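Local coordinates for aspartokinase 1, chloroplastic (Arabidopsis thaliana, PDB 2CDQ), which catalyses the ATP-dependent phosphorylation of L-aspartate to 4-phospho-L-aspartate, the first step in making lysine, threonine, methionine and isoleucine, and binds lysine and S-adenosylmethionine as allosteric effectors, at residues Ala284-Gln289 with Leu386-Leu391; Ala421-Ile426 with Ile462-Asn467; Thr264-Ala269 with Cys474-His479; Leu275-Ala280 with Thr319-Thr324. One frame throughout, in Å; residues are numbered along the deposited sequence.

Interaction 1. Residues Ala284-Gln289 with Leu386-Leu391. With SAM (S-adenosylmethionine), chain F.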
# COMPACT_ATOMS: atom_id res chain seq x y z
N ALA A 284 14.96 -3.07 14.76
CA ALA A 284 15.42 -4.07 15.74
C ALA A 284 14.93 -5.51 15.54
O ALA A 284 15.67 -6.45 15.82
CB ALA A 284 15.14 -3.60 17.17
N TYR A 285 13.70 -5.68 15.07
CA TYR A 285 13.11 -7.01 14.95
C TYR A 285 13.68 -7.82 13.79
O TYR A 285 13.95 -9.02 13.93
CB TYR A 285 11.58 -6.93 14.87
CG TYR A 285 10.87 -8.24 15.14
CD1 TYR A 285 11.07 -8.94 16.33
CD2 TYR A 285 9.98 -8.77 14.21
CE1 TYR A 285 10.41 -10.14 16.59
CE2 TYR A 285 9.31 -9.97 14.45
CZ TYR A 285 9.53 -10.64 15.64
OH TYR A 285 8.86 -11.83 15.87
N PHE A 286 13.86 -7.17 12.64
CA PHE A 286 14.40 -7.82 11.44
C PHE A 286 15.92 -7.64 11.28
O PHE A 286 16.57 -8.47 10.65
CB PHE A 286 13.69 -7.30 10.19
CG PHE A 286 12.31 -7.86 9.99
CD1 PHE A 286 11.20 -7.17 10.45
CD2 PHE A 286 12.13 -9.07 9.33
CE1 PHE A 286 9.91 -7.69 10.27
CE2 PHE A 286 10.85 -9.59 9.14
CZ PHE A 286 9.74 -8.90 9.61
N GLY A 287 16.47 -6.56 11.83
CA GLY A 287 17.90 -6.24 11.72
C GLY A 287 18.72 -7.02 12.72
O GLY A 287 19.64 -7.76 12.35
N ALA A 288 18.41 -6.84 14.00
CA ALA A 288 18.78 -7.79 15.04
C ALA A 288 17.64 -8.81 15.12
O ALA A 288 16.74 -8.79 14.27
CB ALA A 288 18.98 -7.07 16.36
N GLN A 289 17.65 -9.69 16.11
CA GLN A 289 16.50 -10.57 16.30
C GLN A 289 15.86 -10.31 17.65
O GLN A 289 15.53 -11.24 18.39
CB GLN A 289 16.89 -12.05 16.14
CG GLN A 289 16.82 -12.57 14.70
CD GLN A 289 17.92 -12.01 13.79
OE1 GLN A 289 17.67 -11.73 12.62
NE2 GLN A 289 19.12 -11.86 14.33
N LEU A 386 4.15 -10.84 1.08
CA LEU A 386 3.63 -11.57 2.25
C LEU A 386 4.67 -11.64 3.35
O LEU A 386 5.86 -11.75 3.06
CB LEU A 386 3.19 -12.99 1.86
CG LEU A 386 2.19 -13.07 0.72
CD1 LEU A 386 2.02 -14.51 0.26
CD2 LEU A 386 0.87 -12.47 1.14
N ASP A 387 4.23 -11.58 4.61
CA ASP A 387 5.13 -11.69 5.76
C ASP A 387 6.22 -12.72 5.48
O ASP A 387 5.93 -13.80 4.96
CB ASP A 387 4.37 -12.11 7.01
CG ASP A 387 3.79 -10.93 7.79
OD1 ASP A 387 4.09 -9.76 7.46
OD2 ASP A 387 3.04 -11.19 8.75
N PRO A 388 7.49 -12.40 5.81
CA PRO A 388 8.55 -13.40 5.64
C PRO A 388 8.23 -14.62 6.49
O PRO A 388 7.67 -14.48 7.58
CB PRO A 388 9.79 -12.68 6.18
CG PRO A 388 9.48 -11.23 6.08
CD PRO A 388 8.00 -11.12 6.33
N SER A 389 8.57 -15.81 5.99
CA SER A 389 8.17 -17.06 6.65
C SER A 389 8.75 -17.24 8.06
O SER A 389 8.09 -17.83 8.92
CB SER A 389 8.53 -18.27 5.79
OG SER A 389 9.93 -18.37 5.64
N LYS A 390 9.95 -16.72 8.30
CA LYS A 390 10.61 -16.84 9.62
C LYS A 390 9.82 -16.15 10.74
O LYS A 390 10.05 -16.40 11.92
CB LYS A 390 12.07 -16.36 9.57
CG LYS A 390 12.29 -14.86 9.76
CD LYS A 390 13.69 -14.48 9.28
CE LYS A 390 14.09 -13.09 9.73
NZ LYS A 390 14.91 -13.10 10.99
N LEU A 391 8.88 -15.30 10.35
CA LEU A 391 7.99 -14.61 11.27
C LEU A 391 6.87 -15.54 11.72
O LEU A 391 6.11 -15.20 12.63
CB LEU A 391 7.39 -13.41 10.56
CG LEU A 391 6.95 -12.20 11.37
CD1 LEU A 391 8.15 -11.32 11.62
CD2 LEU A 391 5.91 -11.44 10.59
N SAM F . -6.36 -22.64 5.47
CA SAM F . -5.55 -22.35 6.65
C SAM F . -6.36 -21.68 7.76
O SAM F . -6.18 -21.96 8.95
OXT SAM F . -7.22 -20.82 7.51
CB SAM F . -4.35 -21.49 6.27
CG SAM F . -3.22 -21.46 7.31
SD SAM F . -2.94 -19.78 7.93
CE SAM F . -2.10 -19.02 6.52
C5' SAM F . -1.66 -19.90 9.22
C4' SAM F . -0.45 -20.81 8.98
O4' SAM F . 0.31 -20.38 7.87
C3' SAM F . 0.49 -20.80 10.18
O3' SAM F . 0.86 -22.12 10.46
C2' SAM F . 1.72 -20.01 9.74
O2' SAM F . 2.92 -20.61 10.19
C1' SAM F . 1.65 -20.07 8.22
N9 SAM F . 2.06 -18.81 7.56
C8 SAM F . 3.16 -18.65 6.76
N7 SAM F . 3.20 -17.38 6.31
C5 SAM F . 2.13 -16.72 6.80
C6 SAM F . 1.69 -15.41 6.65
N6 SAM F . 2.37 -14.54 5.90
N1 SAM F . 0.53 -15.01 7.29
C2 SAM F . -0.18 -15.91 8.06
N3 SAM F . 0.27 -17.21 8.21
C4 SAM F . 1.40 -17.61 7.58
O HOH W 1 13.42 -11.98 13.00

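Interaction 2. Residues Ala421-Ile426 with Ile462-Asn467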
# COMPACT_ATOMS: atom_id res chain seq x y z
N ALA A 421 13.23 -10.70 -2.51
CA ALA A 421 13.81 -10.31 -1.23
C ALA A 421 13.62 -8.81 -1.04
O ALA A 421 13.55 -8.07 -2.02
CB ALA A 421 15.29 -10.67 -1.18
N ILE A 422 13.55 -8.39 0.23
CA ILE A 422 13.40 -6.97 0.58
C ILE A 422 14.70 -6.43 1.16
O ILE A 422 15.23 -6.98 2.12
CB ILE A 422 12.31 -6.73 1.65
CG1 ILE A 422 11.11 -7.69 1.50
CG2 ILE A 422 11.92 -5.25 1.70
CD1 ILE A 422 9.87 -7.09 0.91
N ILE A 423 15.22 -5.35 0.57
CA ILE A 423 16.27 -4.56 1.22
C ILE A 423 15.60 -3.33 1.82
O ILE A 423 14.94 -2.57 1.12
CB ILE A 423 17.40 -4.14 0.24
CG1 ILE A 423 18.17 -5.36 -0.25
CG2 ILE A 423 18.36 -3.12 0.88
CD1 ILE A 423 18.93 -5.13 -1.54
N SER A 424 15.73 -3.17 3.13
CA SER A 424 15.20 -1.99 3.80
C SER A 424 16.33 -1.04 4.16
O SER A 424 17.30 -1.44 4.80
CB SER A 424 14.41 -2.38 5.06
OG SER A 424 13.07 -2.71 4.75
N LEU A 425 16.20 0.21 3.73
CA LEU A 425 17.11 1.27 4.14
C LEU A 425 16.53 2.06 5.31
O LEU A 425 15.48 2.69 5.18
CB LEU A 425 17.41 2.19 2.96
CG LEU A 425 18.69 2.01 2.14
CD1 LEU A 425 19.22 0.57 2.13
CD2 LEU A 425 18.48 2.54 0.72
N ILE A 426 17.22 2.00 6.45
CA ILE A 426 16.83 2.73 7.64
C ILE A 426 17.79 3.90 7.81
O ILE A 426 18.98 3.70 8.11
CB ILE A 426 16.88 1.85 8.92
CG1 ILE A 426 16.35 0.42 8.64
CG2 ILE A 426 16.17 2.53 10.08
CD1 ILE A 426 14.87 0.30 8.32
N ILE A 462 12.66 2.76 4.11
CA ILE A 462 12.26 2.59 2.71
C ILE A 462 12.66 1.21 2.19
O ILE A 462 13.80 0.78 2.36
CB ILE A 462 12.81 3.73 1.80
CG1 ILE A 462 12.35 3.53 0.35
CG2 ILE A 462 14.33 3.84 1.90
CD1 ILE A 462 12.99 4.48 -0.65
N SER A 463 11.71 0.52 1.56
CA SER A 463 11.93 -0.85 1.13
C SER A 463 12.04 -1.00 -0.39
O SER A 463 11.25 -0.42 -1.14
CB SER A 463 10.83 -1.76 1.67
OG SER A 463 10.82 -1.75 3.09
N PHE A 464 13.03 -1.77 -0.83
CA PHE A 464 13.14 -2.21 -2.23
C PHE A 464 12.87 -3.69 -2.32
O PHE A 464 13.41 -4.47 -1.53
CB PHE A 464 14.55 -2.01 -2.79
CG PHE A 464 15.13 -0.66 -2.54
CD1 PHE A 464 16.47 -0.55 -2.17
CD2 PHE A 464 14.37 0.49 -2.69
CE1 PHE A 464 17.04 0.69 -1.95
CE2 PHE A 464 14.93 1.74 -2.47
CZ PHE A 464 16.27 1.84 -2.09
N ILE A 465 12.06 -4.09 -3.29
CA ILE A 465 11.93 -5.51 -3.61
C ILE A 465 12.89 -5.89 -4.74
O ILE A 465 12.89 -5.29 -5.81
CB ILE A 465 10.47 -5.93 -3.89
CG1 ILE A 465 9.70 -6.08 -2.58
CG2 ILE A 465 10.41 -7.23 -4.67
CD1 ILE A 465 9.38 -4.77 -1.89
N VAL A 466 13.70 -6.90 -4.45
CA VAL A 466 14.78 -7.29 -5.31
C VAL A 466 14.66 -8.82 -5.51
O VAL A 466 13.78 -9.45 -4.92
CB VAL A 466 16.10 -6.83 -4.64
CG1 VAL A 466 16.69 -7.92 -3.75
CG2 VAL A 466 17.09 -6.32 -5.66
N ASN A 467 15.49 -9.41 -6.37
CA ASN A 467 15.52 -10.88 -6.46
C ASN A 467 16.39 -11.52 -5.39
O ASN A 467 17.49 -11.02 -5.09
CB ASN A 467 15.96 -11.35 -7.85
CG ASN A 467 14.93 -11.07 -8.92
OD1 ASN A 467 13.73 -11.29 -8.71
ND2 ASN A 467 15.38 -10.58 -10.07

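Interaction 3. Residues Thr264-Ala269 with Cys474-His479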
# COMPACT_ATOMS: atom_id res chain seq x y z
N THR A 264 26.19 -12.00 9.36
CA THR A 264 26.02 -13.27 8.66
C THR A 264 26.06 -13.07 7.15
O THR A 264 26.42 -13.97 6.41
CB THR A 264 24.67 -13.91 9.03
OG1 THR A 264 24.54 -13.96 10.46
CG2 THR A 264 24.56 -15.33 8.47
N ILE A 265 25.69 -11.87 6.72
CA ILE A 265 25.55 -11.53 5.31
C ILE A 265 26.80 -10.83 4.79
O ILE A 265 27.26 -11.10 3.67
CB ILE A 265 24.29 -10.65 5.10
CG1 ILE A 265 23.03 -11.46 5.44
CG2 ILE A 265 24.22 -10.08 3.68
CD1 ILE A 265 21.85 -10.62 5.84
N TYR A 266 27.34 -9.93 5.61
CA TYR A 266 28.55 -9.18 5.28
C TYR A 266 29.34 -8.91 6.56
O TYR A 266 28.83 -8.29 7.50
CB TYR A 266 28.16 -7.89 4.54
CG TYR A 266 29.31 -7.00 4.08
CD1 TYR A 266 29.25 -5.63 4.27
CD2 TYR A 266 30.43 -7.53 3.45
CE1 TYR A 266 30.29 -4.80 3.85
CE2 TYR A 266 31.48 -6.70 3.03
CZ TYR A 266 31.40 -5.34 3.23
OH TYR A 266 32.41 -4.50 2.83
N LYS A 267 30.58 -9.39 6.60
CA LYS A 267 31.41 -9.38 7.82
C LYS A 267 31.64 -8.00 8.44
O LYS A 267 31.90 -7.89 9.64
CB LYS A 267 32.76 -10.07 7.57
CG LYS A 267 32.72 -11.60 7.50
CD LYS A 267 32.52 -12.25 8.88
CE LYS A 267 32.33 -13.76 8.78
NZ LYS A 267 33.62 -14.48 8.56
N ARG A 268 31.52 -6.96 7.61
CA ARG A 268 31.91 -5.60 7.99
C ARG A 268 30.85 -4.82 8.77
O ARG A 268 30.99 -3.61 8.97
CB ARG A 268 32.31 -4.82 6.74
CG ARG A 268 33.65 -5.22 6.17
CD ARG A 268 34.67 -4.14 6.44
NE ARG A 268 35.62 -4.06 5.34
CZ ARG A 268 36.87 -4.50 5.40
NH1 ARG A 268 37.34 -5.03 6.52
NH2 ARG A 268 37.67 -4.39 4.34
N ALA A 269 29.79 -5.51 9.20
CA ALA A 269 28.77 -4.90 10.05
C ALA A 269 29.40 -4.17 11.24
O ALA A 269 30.26 -4.72 11.91
CB ALA A 269 27.80 -5.95 10.52
N CYS A 474 23.86 -7.06 -3.23
CA CYS A 474 23.37 -5.68 -3.18
C CYS A 474 23.59 -5.07 -1.80
O CYS A 474 24.05 -3.93 -1.70
CB CYS A 474 21.88 -5.61 -3.53
SG CYS A 474 21.51 -5.77 -5.28
N VAL A 475 23.28 -5.83 -0.75
CA VAL A 475 23.46 -5.36 0.62
C VAL A 475 24.92 -4.98 0.86
O VAL A 475 25.21 -3.91 1.40
CB VAL A 475 22.98 -6.41 1.65
CG1 VAL A 475 23.39 -6.01 3.05
CG2 VAL A 475 21.46 -6.56 1.59
N GLN A 476 25.83 -5.84 0.43
CA GLN A 476 27.26 -5.59 0.57
C GLN A 476 27.68 -4.32 -0.16
O GLN A 476 28.39 -3.49 0.41
CB GLN A 476 28.06 -6.79 0.05
CG GLN A 476 27.80 -8.07 0.82
CD GLN A 476 28.46 -9.28 0.19
OE1 GLN A 476 29.40 -9.16 -0.60
NE2 GLN A 476 27.98 -10.47 0.55
N ALA A 477 27.24 -4.17 -1.40
CA ALA A 477 27.51 -2.97 -2.19
C ALA A 477 26.99 -1.70 -1.50
O ALA A 477 27.72 -0.71 -1.36
CB ALA A 477 26.93 -3.11 -3.58
N LEU A 478 25.74 -1.75 -1.04
CA LEU A 478 25.12 -0.61 -0.36
C LEU A 478 25.89 -0.23 0.91
O LEU A 478 26.13 0.95 1.17
CB LEU A 478 23.65 -0.89 -0.06
CG LEU A 478 22.67 -0.85 -1.24
CD1 LEU A 478 21.28 -1.29 -0.82
CD2 LEU A 478 22.60 0.53 -1.90
N HIS A 479 26.30 -1.25 1.67
CA HIS A 479 27.06 -1.04 2.89
C HIS A 479 28.41 -0.39 2.59
O HIS A 479 28.83 0.52 3.30
CB HIS A 479 27.26 -2.36 3.62
CG HIS A 479 27.74 -2.21 5.02
ND1 HIS A 479 29.07 -2.06 5.34
CD2 HIS A 479 27.07 -2.20 6.20
CE1 HIS A 479 29.20 -1.96 6.65
NE2 HIS A 479 28.00 -2.04 7.20

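Interaction 4. Residues Leu275-Ala280 with Thr319-Thr324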
# COMPACT_ATOMS: atom_id res chain seq x y z
N LEU A 275 20.23 4.85 18.95
CA LEU A 275 19.03 4.57 18.19
C LEU A 275 17.82 5.26 18.82
O LEU A 275 17.79 5.53 20.02
CB LEU A 275 18.81 3.07 18.13
CG LEU A 275 18.40 2.40 16.81
CD1 LEU A 275 19.43 2.64 15.72
CD2 LEU A 275 18.22 0.91 17.05
N THR A 276 16.83 5.54 17.99
CA THR A 276 15.58 6.14 18.43
C THR A 276 14.53 5.04 18.56
O THR A 276 14.55 4.08 17.79
CB THR A 276 15.14 7.22 17.41
OG1 THR A 276 16.05 8.33 17.48
CG2 THR A 276 13.74 7.72 17.68
N PHE A 277 13.63 5.17 19.53
CA PHE A 277 12.52 4.21 19.66
C PHE A 277 11.75 4.00 18.35
O PHE A 277 11.24 2.90 18.10
CB PHE A 277 11.55 4.64 20.77
CG PHE A 277 11.97 4.21 22.14
CD1 PHE A 277 12.41 5.14 23.07
CD2 PHE A 277 11.91 2.86 22.51
CE1 PHE A 277 12.80 4.74 24.35
CE2 PHE A 277 12.30 2.46 23.78
CZ PHE A 277 12.74 3.40 24.71
N ASP A 278 11.65 5.06 17.54
CA ASP A 278 11.04 4.99 16.21
C ASP A 278 11.92 4.24 15.24
O ASP A 278 11.44 3.44 14.44
CB ASP A 278 10.74 6.39 15.66
CG ASP A 278 9.48 7.00 16.26
OD1 ASP A 278 9.44 8.25 16.42
OD2 ASP A 278 8.53 6.25 16.58
N GLU A 279 13.22 4.51 15.29
CA GLU A 279 14.17 3.82 14.44
C GLU A 279 14.15 2.34 14.80
O GLU A 279 14.05 1.49 13.92
CB GLU A 279 15.57 4.41 14.60
CG GLU A 279 15.70 5.82 14.07
CD GLU A 279 17.13 6.32 14.10
OE1 GLU A 279 17.64 6.59 15.21
OE2 GLU A 279 17.73 6.45 13.00
N ALA A 280 14.22 2.05 16.10
CA ALA A 280 14.21 0.68 16.59
C ALA A 280 12.98 -0.10 16.13
O ALA A 280 13.08 -1.27 15.76
CB ALA A 280 14.32 0.65 18.11
N THR A 319 24.29 -0.39 22.24
CA THR A 319 23.31 0.47 21.58
C THR A 319 22.26 0.92 22.59
O THR A 319 21.54 0.09 23.15
CB THR A 319 22.64 -0.27 20.39
OG1 THR A 319 23.60 -0.50 19.37
CG2 THR A 319 21.51 0.55 19.81
N ILE A 320 22.20 2.24 22.83
CA ILE A 320 21.16 2.80 23.70
C ILE A 320 20.01 3.29 22.84
O ILE A 320 20.20 4.13 21.94
CB ILE A 320 21.65 3.98 24.61
CG1 ILE A 320 23.05 3.73 25.16
CG2 ILE A 320 20.72 4.19 25.79
CD1 ILE A 320 24.14 4.59 24.54
N ILE A 321 18.82 2.77 23.10
CA ILE A 321 17.61 3.24 22.43
C ILE A 321 16.90 4.26 23.32
O ILE A 321 16.49 3.94 24.44
CB ILE A 321 16.67 2.08 22.06
CG1 ILE A 321 17.44 0.97 21.34
CG2 ILE A 321 15.53 2.61 21.19
CD1 ILE A 321 16.74 -0.39 21.36
N THR A 322 16.77 5.48 22.80
CA THR A 322 16.16 6.59 23.53
C THR A 322 15.07 7.27 22.69
O THR A 322 14.94 6.99 21.50
CB THR A 322 17.21 7.65 23.98
OG1 THR A 322 18.03 8.02 22.87
CG2 THR A 322 18.10 7.11 25.10
N LYS A 323 14.29 8.14 23.34
CA LYS A 323 13.24 8.92 22.68
C LYS A 323 13.80 9.70 21.48
O LYS A 323 13.27 9.62 20.37
CB LYS A 323 12.60 9.89 23.69
CG LYS A 323 11.34 10.63 23.22
CD LYS A 323 10.06 9.87 23.60
CE LYS A 323 8.97 10.82 24.14
NZ LYS A 323 8.44 11.78 23.13
N THR A 324 14.88 10.45 21.73
CA THR A 324 15.53 11.27 20.71
C THR A 324 17.05 11.12 20.79
O THR A 324 17.59 10.64 21.80
CB THR A 324 15.15 12.77 20.87
OG1 THR A 324 15.23 13.15 22.24
CG2 THR A 324 13.73 13.02 20.37
O HOH W 2 10.99 7.59 19.03

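Interaction 1. Residues Ala284-Gln289 with Leu386-Leu391
Y285 holds CG anti to its backbone N (chi1 -164°), whereas F286 turns CG beside the N and anti to the carbonyl carbon (chi1 -76°), and from these different starts both rings reach the side chain of L391. The contact joins two domains: the rings leave helix 277-287 of the amino acid kinase domain, and L391 ends a short 3-10 turn in the loop after strand 381-386 of the first ACT domain. One methyl, L391 CD1, serves both aromatics. It lies at the edge of the tyrosine ring, 3.3 Å from Y285 CE2, and 3.5 Å from F286 CZ, where the leucine crosses the phenylalanine at about a right angle. A branched aliphatic residue suits the place because one methyl at the end of the chain can touch the outer ends of both rings. P388 adds its CG, 3.7 Å from F286 CE2, and its carbonyl O accepts the N-H of L391, which closes the turn. K338 makes a cation-pi contact with F286; L352 of the second subunit packs on Y285 and G353 of the same subunit on L391. On the more exposed side K390 runs extended as far as CE and bends at its last torsion (chi4 96°); its NZ gives a hydrogen bond of 2.7 Å to a water oxygen, and this water in turn donates to the carbonyl O of Y285. On the far side of the loop the effector's adenine lies next to D387, whose CB is 3.3 Å from N6 of S-adenosylmethionine, and D387 OD2 is hydrogen-bonded to S371 OG and W392 NE1.

Interaction 2. Residues Ala421-Ile426 with Ile462-Asn467
The ring of F464 is met obliquely by L425, whose CD2 lies 3.6 Å from both CE1 and CZ, and the ring of F440 also meets it, the two planes at about 60°. The carbonyl O of I423 lies 4.0 Å from F464 CB, close to the root of the same ring, and receives the F464 N-H at 2.8 Å. These residues belong to neighbouring antiparallel strands, 420-427 and 461-467, at the middle of the four-stranded sheet of an ACT domain, with strand 332-339 on one flank and 452-455 on the other. Hydrogen-bonded pairs A421-V466, I423-F464 and L425-I462 each carry two N-H...O bonds, and I422-I465 and S424-S463 are the non-hydrogen-bonded pairs between them. The face bearing A421, I423, L425, I462, F464 and V466 is apolar. I423 packs on C474 and L478 of helix 468-483, while the small A421, its CB 4.0 Å from V466 CG1, touches E468 and A471 of that helix. On the other face I422 and I465 lie side by side and point the same way, CD1 of I422 being 3.6 Å from CG1 of I465. Beside them the serine hydroxyls meet: S424 OG and S463 OG are hydrogen-bonded at 3.0 Å, and N461 OD1 forms weak bonds with both. S424 also packs on E379 of the second subunit. The chemistry implies two unlike faces: one is wholly apolar and lies against helices; the other combines the I422-I465 pair with two buried hydroxyls that bond to each other and, weakly, to N461 OD1.

Interaction 3. Residues Thr264-Ala269 with Cys474-His479
V475 is the first residue of the helical segment to meet the loop: its CG1 touches I265 CG2 at 4.2 Å, and both side chains also lie on L337 of strand 332-339, a place where beta-branched, purely apolar groups fit. Q476, one step on, runs its extended chain obliquely across Y266. Q476 CG lies 3.7 Å from both CB and CG of the tyrosine, and the amide is turned only 14° from the ring plane. Q476 CB sits over one ring face, near the rim, while R268 CB lies over the opposite face, 3.5 Å above the plane. The amide continues toward the loop backbone, and Q476 NE2 donates a weak, bent bond of 3.3 Å to the carbonyl O of I265. In the fold, this is where helix 468-483 of the second ACT domain meets a loop of the amino acid kinase domain, the loop folding into a type I beta turn from Y266 to A269. A full helical turn after V475 comes H479, with CG anti to its backbone N (chi1 -167°); the imidazole lies against the beta turn. The edge of the Y266 ring points at the face of the H479 ring in an offset edge-to-face pair, centroids 5.2 Å apart and planes at 78°. Beyond the segments, E484 gathers the polar ends: OE2 is hydrogen-bonded to Y266 OH and H479 ND1, and OE1 forms a salt bridge with R268 NE. The other imidazole nitrogen, H479 NE2, is hydrogen-bonded to T260 OG1, and H479 CE1 lies 3.4 Å from the carbonyl O of R268.

Interaction 4. Residues Leu275-Ala280 with Thr319-Thr324
L275 and I321 face each other as a parallel beta pair, followed by T276 with T322, and three backbone hydrogen bonds tie the two segments. L275 N donates to I320 O and T322 N to L275 O; the last, from F277 N to T322 O at 3.0 Å, is made by the first residue of helix 277-287, so the hydrogen bonding carries on one residue into the helix, at a border of the amino acid kinase domain's sheet. Apolar contacts gather on I321. Its CG2, anti to the backbone N, makes a CH-pi contact over the face of F277, 4.1 Å from the ring centroid and 19° off the normal. The same methyl touches A280 CB at 3.8 Å, where a small residue lets the helix come close to the strand. L275 CB meets I321 CG1, and M296 of helix 293-302 packs on both F277 and A280. A group of polar side chains gathers at the T276 end. E279 OE1 accepts weak bonds from T276 N and T276 OG1 and forms a salt bridge with R325 NE, while T322 OG1 gives a 2.9 Å hydrogen bond to T324 O. At this same end T276 CG2 lies 3.3 Å from K323 O. The chemistry implies a division of labour: backbone bonds fix the register, the I321 methyl and F277 ring fill the buried side, and a carboxylate, which would favourably meet the positive helix start, weakly accepts the T276 N-H.

From the N terminus, the chain enters interaction 3 at 264-269, interaction 4 at 275-280 and interaction 1 at 284-289. Interaction 4 closes first, at 319-324, within the kinase domain's own sheet and helix 277-287. Interaction 1 uses that same helix and closes later, at 386-391, so these two cross; it ties the kinase domain to the first ACT domain. Interaction 2 then opens and closes its short loop, in series with both, inside the other ACT sheet. Interaction 3 closes last, at 474-479, enclosing all three and returning the second ACT domain to the kinase domain. Interactions 2 and 3 touch, since strand 420-427 lies against helix 468-483.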